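PDB 2X9Z: CELL WALL surface anchor family protein from Streptococcus pneumoniae, which forms the repeating backbone subunit of the pneumococcal pilus, a surface fibre associated with cell adhesion. Local coordinates for residues V34-V39 and Y116-N121; G224-Y229 and W243-P248. The protein carries 1 engineered substitution. All coordinates share one frame; numbering follows the deposited sequence.

From the N terminus the chain lays down strand 4-9 and then strand 33-42, which carries the first half of interaction 1. Between 34-39 and 116-121 lie 76 residues, among them strands of two sheets and the short helix 97-103; strand 110-120 returns beside strand 33-42 and closes that contact. Interaction 2 opens only afterwards: 224-229 and 243-248 close a much shorter excursion of 13 residues at the edge of a four-stranded sheet. The two contacts therefore follow in series, neither nested nor crossed. They belong to different Cna-B-like regions, on opposite sides of the chain's centre; the centres of interactions 1 and 2 are about 28 Å apart and their nearest atoms about 15 Å apart.

Interaction 1 (V34-V39 and Y116-N121); sequences VEYEIV and YSATLN
Strands 33-42 and 110-120 are antiparallel neighbours in a five-stranded sheet of the pilin's Cna-B-like region, and 34-39 with 116-121 samples their pairing, the segment axes running at 143°. Val34 with Ala118 and Tyr36 with Tyr116 are hydrogen-bonded pairs, while Glu35 with Ser117 between them is a non-hydrogen-bonded pair.

Four backbone bonds hold the register. Val34 N reaches Ala118 O at 2.7 Å, almost along the C=O axis, and Ala118 N returns a bond to Val34 O. Tyr36 N to Tyr116 O is similarly straight at 2.8 Å; its counterpart, Tyr116 N to Tyr36 O, stretches to 3.2 Å with the donor well above the carbonyl plane. Ser117 CA adds a C-H...O contact to Val34 O, the same oxygen that accepts Ala118 N.

Glu35 and Ser117 share one face of the sheet, and Ser117 OG is hydrogen-bonded to Asn64 ND2 on strand 61-72. Val34, Tyr36, Tyr116 and Ala118 occupy the other, buried face, where Met57 of strand 50-57 packs against both Tyr116 and Ala118.

Aromatic and apolar packing is centred on Tyr116. Its CG sits in the crowded position between backbone N and carbonyl carbon (chi1 68°), which swings the ring across toward Tyr36. The two ring planes are only 9° apart, but they are slid so far that they barely overlap, with centroids 5.3 Å apart. The real contact is CH-pi: Tyr36 CB lies over the Tyr116 ring, offset toward its rim, while the hydroxyl of Tyr116, weakly hydrogen-bonded to Asp55 OD2, lies over one face of the Tyr36 ring. Phe91 adds an edge-to-face partner for Tyr116. At the Tyr116 ring's edge, near its plane, Ile38 CD1 comes within 4.2 Å of CE2.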
ATOM      1  N   VAL A  34     -18.455   0.094  -3.110  1.00 11.32           N
ATOM      2  CA  VAL A  34     -17.934  -0.313  -1.812  1.00 11.68           C
ATOM      3  C   VAL A  34     -17.158   0.855  -1.202  1.00 10.86           C
ATOM      4  O   VAL A  34     -16.231   1.377  -1.819  1.00 11.69           O
ATOM      5  CB  VAL A  34     -17.009  -1.543  -1.959  1.00 15.20           C
ATOM      6  CG1 VAL A  34     -16.522  -2.016  -0.597  1.00 18.07           C
ATOM      7  CG2 VAL A  34     -17.736  -2.671  -2.704  1.00 16.27           C
ATOM      8  N   GLU A  35     -17.540   1.262   0.005  1.00 12.44           N
ATOM      9  CA  GLU A  35     -16.938   2.426   0.647  1.00 12.74           C
ATOM     10  C   GLU A  35     -15.848   2.015   1.627  1.00 11.11           C
ATOM     11  O   GLU A  35     -16.046   1.126   2.462  1.00 12.44           O
ATOM     12  CB  GLU A  35     -18.008   3.244   1.361  1.00 15.48           C
ATOM     13  CG  GLU A  35     -19.042   3.825   0.410  1.00 20.77           C
ATOM     14  CD  GLU A  35     -20.177   4.500   1.138  1.00 32.49           C
ATOM     15  OE1 GLU A  35     -21.028   3.780   1.702  1.00 39.26           O
ATOM     16  OE2 GLU A  35     -20.216   5.746   1.144  1.00 36.14           O
ATOM     17  N   TYR A  36     -14.704   2.690   1.526  1.00  9.53           N
ATOM     18  CA  TYR A  36     -13.519   2.382   2.313  1.00  9.47           C
ATOM     19  C   TYR A  36     -13.062   3.558   3.158  1.00  9.15           C
ATOM     20  O   TYR A  36     -13.333   4.717   2.845  1.00 10.36           O
ATOM     21  CB  TYR A  36     -12.366   2.017   1.382  1.00 10.83           C
ATOM     22  CG  TYR A  36     -12.473   0.648   0.747  1.00 12.05           C
ATOM     23  CD1 TYR A  36     -13.110   0.464  -0.476  1.00 13.02           C
ATOM     24  CD2 TYR A  36     -11.929  -0.460   1.369  1.00 14.43           C
ATOM     25  CE1 TYR A  36     -13.199  -0.792  -1.056  1.00 12.91           C
ATOM     26  CE2 TYR A  36     -12.006  -1.703   0.798  1.00 14.25           C
ATOM     27  CZ  TYR A  36     -12.636  -1.871  -0.411  1.00 14.67           C
ATOM     28  OH  TYR A  36     -12.708  -3.134  -0.956  1.00 16.55           O
ATOM     29  N   GLU A  37     -12.324   3.245   4.215  1.00 10.84           N
ATOM     30  CA  GLU A  37     -11.661   4.277   4.993  1.00 11.91           C
ATOM     31  C   GLU A  37     -10.326   3.779   5.539  1.00 11.81           C
ATOM     32  O   GLU A  37     -10.164   2.594   5.871  1.00 14.38           O
ATOM     33  CB  GLU A  37     -12.560   4.771   6.124  1.00 14.95           C
ATOM     34  CG  GLU A  37     -12.855   3.729   7.174  1.00 15.68           C
ATOM     35  CD  GLU A  37     -13.842   4.219   8.214  1.00 18.44           C
ATOM     36  OE1 GLU A  37     -13.769   3.750   9.363  1.00 19.43           O
ATOM     37  OE2 GLU A  37     -14.695   5.068   7.880  1.00 19.63           O
ATOM     38  N   ILE A  38      -9.369   4.698   5.610  1.00 10.67           N
ATOM     39  CA  ILE A  38      -8.064   4.444   6.196  1.00 11.17           C
ATOM     40  C   ILE A  38      -7.932   5.450   7.335  1.00 11.26           C
ATOM     41  O   ILE A  38      -8.062   6.657   7.119  1.00 11.87           O
ATOM     42  CB  ILE A  38      -6.935   4.706   5.171  1.00 11.54           C
ATOM     43  CG1 ILE A  38      -7.143   3.882   3.892  1.00 12.47           C
ATOM     44  CG2 ILE A  38      -5.569   4.455   5.798  1.00 13.27           C
ATOM     45  CD1 ILE A  38      -6.306   4.376   2.745  1.00 14.51           C
ATOM     46  N   VAL A  39      -7.700   4.953   8.547  1.00 10.57           N
ATOM     47  CA  VAL A  39      -7.588   5.812   9.716  1.00 10.24           C
ATOM     48  C   VAL A  39      -6.185   5.675  10.301  1.00  9.89           C
ATOM     49  O   VAL A  39      -5.718   4.552  10.545  1.00 11.23           O
ATOM     50  CB  VAL A  39      -8.642   5.449  10.787  1.00 11.50           C
ATOM     51  CG1 VAL A  39      -8.402   6.233  12.059  1.00 12.29           C
ATOM     52  CG2 VAL A  39     -10.057   5.687  10.250  1.00 13.33           C
ATOM     53  N   TYR A 116     -12.870   6.842   0.499  1.00 10.62           N
ATOM     54  CA  TYR A 116     -13.021   6.722  -0.952  1.00  9.37           C
ATOM     55  C   TYR A 116     -13.882   5.505  -1.238  1.00  8.96           C
ATOM     56  O   TYR A 116     -14.213   4.748  -0.330  1.00 10.04           O
ATOM     57  CB  TYR A 116     -11.660   6.563  -1.637  1.00 10.40           C
ATOM     58  CG  TYR A 116     -10.981   5.248  -1.336  1.00 11.29           C
ATOM     59  CD1 TYR A 116     -11.175   4.137  -2.161  1.00 11.44           C
ATOM     60  CD2 TYR A 116     -10.157   5.106  -0.227  1.00 11.95           C
ATOM     61  CE1 TYR A 116     -10.561   2.917  -1.893  1.00 12.24           C
ATOM     62  CE2 TYR A 116      -9.531   3.891   0.050  1.00 11.51           C
ATOM     63  CZ  TYR A 116      -9.743   2.803  -0.786  1.00 10.72           C
ATOM     64  OH  TYR A 116      -9.132   1.606  -0.517  1.00 12.66           O
ATOM     65  N   SER A 117     -14.242   5.314  -2.496  1.00 10.82           N
ATOM     66  CA  SER A 117     -14.988   4.116  -2.850  1.00 11.04           C
ATOM     67  C   SER A 117     -14.380   3.404  -4.047  1.00 10.27           C
ATOM     68  O   SER A 117     -13.544   3.968  -4.772  1.00 10.61           O
ATOM     69  CB  SER A 117     -16.462   4.434  -3.096  1.00 11.49           C
ATOM     70  OG  SER A 117     -16.624   5.288  -4.212  1.00 11.08           O
ATOM     71  N   ALA A 118     -14.797   2.155  -4.229  1.00 10.47           N
ATOM     72  CA  ALA A 118     -14.427   1.360  -5.390  1.00 10.03           C
ATOM     73  C   ALA A 118     -15.651   0.566  -5.794  1.00 11.43           C
ATOM     74  O   ALA A 118     -16.555   0.367  -4.994  1.00 14.16           O
ATOM     75  CB  ALA A 118     -13.277   0.437  -5.062  1.00 11.63           C
ATOM     76  N   THR A 119     -15.687   0.124  -7.042  1.00 11.40           N
ATOM     77  CA  THR A 119     -16.841  -0.598  -7.552  1.00 12.20           C
ATOM     78  C   THR A 119     -16.454  -2.035  -7.860  1.00 11.28           C
ATOM     79  O   THR A 119     -15.464  -2.278  -8.547  1.00 11.89           O
ATOM     80  CB  THR A 119     -17.342   0.059  -8.844  1.00 13.94           C
ATOM     81  OG1 THR A 119     -17.650   1.429  -8.582  1.00 14.81           O
ATOM     82  CG2 THR A 119     -18.588  -0.637  -9.366  1.00 16.18           C
ATOM     83  N   LEU A 120     -17.228  -2.991  -7.360  1.00 11.37           N
ATOM     84  CA  LEU A 120     -16.994  -4.383  -7.718  1.00 10.48           C
ATOM     85  C   LEU A 120     -17.379  -4.576  -9.184  1.00 10.83           C
ATOM     86  O   LEU A 120     -18.492  -4.243  -9.585  1.00 12.52           O
ATOM     87  CB  LEU A 120     -17.788  -5.335  -6.813  1.00 12.95           C
ATOM     88  CG  LEU A 120     -17.453  -6.824  -6.933  1.00 16.07           C
ATOM     89  CD1 LEU A 120     -16.032  -7.092  -6.467  1.00 17.07           C
ATOM     90  CD2 LEU A 120     -18.441  -7.669  -6.145  1.00 18.98           C
ATOM     91  N   ASN A 121     -16.455  -5.082  -9.990  1.00 12.28           N
ATOM     92  CA  ASN A 121     -16.692  -5.175 -11.429  1.00 13.63           C
ATOM     93  C   ASN A 121     -16.733  -6.612 -11.947  1.00 16.07           C
ATOM     94  O   ASN A 121     -16.523  -7.559 -11.192  1.00 17.00           O
ATOM     95  CB  ASN A 121     -15.666  -4.337 -12.198  1.00 13.93           C
ATOM     96  CG  ASN A 121     -14.252  -4.853 -12.029  1.00 14.81           C
ATOM     97  OD1 ASN A 121     -13.996  -6.036 -12.229  1.00 16.98           O
ATOM     98  ND2 ASN A 121     -13.327  -3.972 -11.641  1.00 16.91           N
TER

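Interaction 2 (G224-Y229 and W243-P248); sequences GYSADY and WKDENP
Strand 226-229 pairs antiparallel with the end of strand 237-243 through Ser226 and Trp243, a hydrogen-bonded pair at the edge of a four-stranded sheet in the C-terminal Cna-B-like region, after which 243-248 curls around Gly224 through an inverse gamma turn centred on Lys244. Ser226 N to Trp243 O (2.8 Å) and Trp243 N to Ser226 O both lie in the acceptor's carbonyl plane. Glu246 N then bonds Gly224 O from 45° above that carbonyl's plane. At Gly224 (phi 90°) a CB would be jammed against the carbonyl O of the preceding residue, and would also collide with Glu246 OE1.

Lys244 extends obliquely across the Tyr225 ring: Lys244 CB is 3.5 Å from Tyr225 CE2, and Lys244 CG lies over the face, 4.0 Å from the ring centroid, as a CH-pi contact. Trp165 meets the Tyr225 ring edge-to-face.

Three waters fill in where direct bonds stop. One bridges Gly224 N and Asn247 O; another donates to Ser226 OG and accepts from Asn247 N; the third also donates to Ser226 OG. Ser226 OG and Asn247 ND2 both also bond Asp143 OD1.

Asp228 and Trp243 lie side by side, with His144 stacked on the indole. Asn146 ND2 holds Asp228 OD1, leaving the other oxygen for the indole edge: Trp243 NE1 donates in its ring plane to the anti lone pair of Asp228 OD2, at 3.0 Å.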
ATOM      1  N   GLY A 224      16.950   1.181   7.240  1.00 15.99           N
ATOM      2  CA  GLY A 224      17.442   2.376   6.581  1.00 15.93           C
ATOM      3  C   GLY A 224      17.022   2.566   5.128  1.00 12.98           C
ATOM      4  O   GLY A 224      17.363   3.588   4.512  1.00 12.32           O
ATOM      5  N   TYR A 225      16.285   1.599   4.582  1.00 10.91           N
ATOM      6  CA  TYR A 225      15.831   1.663   3.194  1.00 10.66           C
ATOM      7  C   TYR A 225      14.314   1.605   3.094  1.00 10.31           C
ATOM      8  O   TYR A 225      13.665   0.816   3.791  1.00 11.38           O
ATOM      9  CB  TYR A 225      16.428   0.514   2.366  1.00 11.56           C
ATOM     10  CG  TYR A 225      17.913   0.653   2.130  1.00 12.80           C
ATOM     11  CD1 TYR A 225      18.834   0.155   3.044  1.00 15.67           C
ATOM     12  CD2 TYR A 225      18.399   1.311   1.002  1.00 15.59           C
ATOM     13  CE1 TYR A 225      20.197   0.299   2.835  1.00 17.25           C
ATOM     14  CE2 TYR A 225      19.760   1.466   0.789  1.00 18.71           C
ATOM     15  CZ  TYR A 225      20.652   0.953   1.703  1.00 20.22           C
ATOM     16  OH  TYR A 225      22.005   1.102   1.490  1.00 25.66           O
ATOM     17  N   SER A 226      13.762   2.421   2.198  1.00 10.23           N
ATOM     18  CA  SER A 226      12.332   2.415   1.908  1.00 10.06           C
ATOM     19  C   SER A 226      12.080   1.888   0.503  1.00  8.90           C
ATOM     20  O   SER A 226      12.880   2.111  -0.405  1.00 10.99           O
ATOM     21  CB  SER A 226      11.745   3.808   2.085  1.00 10.47           C
ATOM     22  OG  SER A 226      11.857   4.193   3.441  1.00 12.07           O
ATOM     23  N   ALA A 227      10.961   1.185   0.342  1.00  9.59           N
ATOM     24  CA  ALA A 227      10.645   0.483  -0.895  1.00 10.14           C
ATOM     25  C   ALA A 227       9.678   1.269  -1.767  1.00  9.20           C
ATOM     26  O   ALA A 227       8.540   1.542  -1.362  1.00  9.75           O
ATOM     27  CB  ALA A 227      10.079  -0.898  -0.582  1.00 10.68           C
ATOM     28  N   ASP A 228      10.132   1.585  -2.978  1.00  9.02           N
ATOM     29  CA  ASP A 228       9.373   2.337  -3.974  1.00  9.77           C
ATOM     30  C   ASP A 228       9.004   1.370  -5.101  1.00  9.32           C
ATOM     31  O   ASP A 228       9.829   1.060  -5.975  1.00  9.93           O
ATOM     32  CB  ASP A 228      10.248   3.500  -4.471  1.00 10.40           C
ATOM     33  CG  ASP A 228       9.694   4.211  -5.696  1.00 10.75           C
ATOM     34  OD1 ASP A 228       8.542   3.961  -6.124  1.00 11.76           O
ATOM     35  OD2 ASP A 228      10.446   5.054  -6.237  1.00 12.99           O
ATOM     36  N   TYR A 229       7.768   0.869  -5.064  1.00  8.98           N
ATOM     37  CA  TYR A 229       7.296  -0.111  -6.040  1.00  8.74           C
ATOM     38  C   TYR A 229       6.836   0.620  -7.302  1.00  8.87           C
ATOM     39  O   TYR A 229       5.979   1.516  -7.250  1.00  9.60           O
ATOM     40  CB  TYR A 229       6.153  -0.950  -5.465  1.00  9.13           C
ATOM     41  CG  TYR A 229       6.500  -1.665  -4.170  1.00  8.63           C
ATOM     42  CD1 TYR A 229       6.351  -1.023  -2.942  1.00  8.98           C
ATOM     43  CD2 TYR A 229       6.964  -2.981  -4.175  1.00 10.16           C
ATOM     44  CE1 TYR A 229       6.661  -1.666  -1.755  1.00 10.42           C
ATOM     45  CE2 TYR A 229       7.278  -3.636  -2.989  1.00 10.38           C
ATOM     46  CZ  TYR A 229       7.119  -2.975  -1.783  1.00  9.38           C
ATOM     47  OH  TYR A 229       7.411  -3.619  -0.606  1.00 10.38           O
ATOM     48  N   TRP A 243      15.307   3.116  -1.642  1.00  9.44           N
ATOM     49  CA  TRP A 243      15.912   4.407  -1.338  1.00  9.90           C
ATOM     50  C   TRP A 243      16.501   4.387   0.063  1.00  8.88           C
ATOM     51  O   TRP A 243      15.826   3.981   1.009  1.00  9.67           O
ATOM     52  CB  TRP A 243      14.854   5.510  -1.365  1.00 10.57           C
ATOM     53  CG  TRP A 243      14.198   5.806  -2.675  1.00  9.73           C
ATOM     54  CD1 TRP A 243      13.271   5.032  -3.330  1.00 11.69           C
ATOM     55  CD2 TRP A 243      14.339   7.008  -3.449  1.00 10.52           C
ATOM     56  NE1 TRP A 243      12.853   5.676  -4.477  1.00 10.91           N
ATOM     57  CE2 TRP A 243      13.497   6.881  -4.576  1.00 11.09           C
ATOM     58  CE3 TRP A 243      15.108   8.170  -3.309  1.00 12.16           C
ATOM     59  CZ2 TRP A 243      13.398   7.876  -5.555  1.00 12.99           C
ATOM     60  CZ3 TRP A 243      15.009   9.162  -4.287  1.00 13.61           C
ATOM     61  CH2 TRP A 243      14.160   9.006  -5.393  1.00 14.47           C
ATOM     62  N   LYS A 244      17.740   4.851   0.212  1.00  9.88           N
ATOM     63  CA  LYS A 244      18.363   4.912   1.535  1.00 11.24           C
ATOM     64  C   LYS A 244      17.860   6.137   2.312  1.00 12.11           C
ATOM     65  O   LYS A 244      18.603   7.094   2.531  1.00 13.40           O
ATOM     66  CB  LYS A 244      19.884   4.942   1.408  1.00 13.22           C
ATOM     67  CG  LYS A 244      20.612   4.562   2.673  1.00 14.80           C
ATOM     68  CD  LYS A 244      22.121   4.645   2.458  1.00 20.85           C
ATOM     69  CE  LYS A 244      22.882   4.173   3.677  1.00 27.60           C
ATOM     70  NZ  LYS A 244      24.330   4.055   3.363  1.00 34.12           N
ATOM     71  N   ASP A 245      16.598   6.100   2.733  1.00 11.75           N
ATOM     72  CA  ASP A 245      15.966   7.243   3.400  1.00 12.00           C
ATOM     73  C   ASP A 245      16.232   7.308   4.904  1.00 12.71           C
ATOM     74  O   ASP A 245      15.972   8.335   5.531  1.00 13.65           O
ATOM     75  CB  ASP A 245      14.451   7.222   3.173  1.00 12.78           C
ATOM     76  CG  ASP A 245      14.058   7.483   1.727  1.00 12.08           C
ATOM     77  OD1 ASP A 245      14.796   8.199   1.008  1.00 13.28           O
ATOM     78  OD2 ASP A 245      12.997   6.966   1.314  1.00 12.42           O
ATOM     79  N   GLU A 246      16.720   6.216   5.488  1.00 12.63           N
ATOM     80  CA  GLU A 246      17.024   6.173   6.920  1.00 13.86           C
ATOM     81  C   GLU A 246      15.802   6.500   7.780  1.00 12.29           C
ATOM     82  O   GLU A 246      15.886   7.245   8.759  1.00 14.47           O
ATOM     83  CB  GLU A 246      18.201   7.100   7.261  1.00 16.92           C
ATOM     84  CG  GLU A 246      19.489   6.755   6.526  1.00 22.54           C
ATOM     85  CD  GLU A 246      20.041   5.392   6.906  1.00 30.61           C
ATOM     86  OE1 GLU A 246      19.542   4.786   7.881  1.00 32.28           O
ATOM     87  OE2 GLU A 246      20.985   4.927   6.229  1.00 34.58           O
ATOM     88  N   ASN A 247      14.662   5.934   7.393  1.00 12.66           N
ATOM     89  CA  ASN A 247      13.414   6.093   8.131  1.00 12.05           C
ATOM     90  C   ASN A 247      12.934   4.773   8.733  1.00 12.98           C
ATOM     91  O   ASN A 247      13.429   3.707   8.365  1.00 13.17           O
ATOM     92  CB  ASN A 247      12.336   6.637   7.193  1.00 12.79           C
ATOM     93  CG  ASN A 247      12.488   8.120   6.929  1.00 12.85           C
ATOM     94  OD1 ASN A 247      12.941   8.879   7.791  1.00 13.70           O
ATOM     95  ND2 ASN A 247      12.100   8.544   5.736  1.00 12.16           N
ATOM     96  N   PRO A 248      11.955   4.841   9.654  1.00 12.73           N
ATOM     97  CA  PRO A 248      11.365   3.620  10.209  1.00 13.98           C
ATOM     98  C   PRO A 248      10.650   2.822   9.126  1.00 12.72           C
ATOM     99  O   PRO A 248      10.301   3.372   8.076  1.00 11.79           O
ATOM    100  CB  PRO A 248      10.328   4.151  11.210  1.00 14.66           C
ATOM    101  CG  PRO A 248      10.706   5.570  11.475  1.00 16.27           C
ATOM    102  CD  PRO A 248      11.341   6.060  10.213  1.00 14.91           C
TER
HETATM  103  O   HOH W   1      14.193   1.136   8.443  1.00 16.85           O
HETATM  104  O   HOH W   2      11.294   2.331   5.609  1.00 13.67           O
HETATM  105  O   HOH W   3      14.029   4.004   5.305  1.00 14.29           O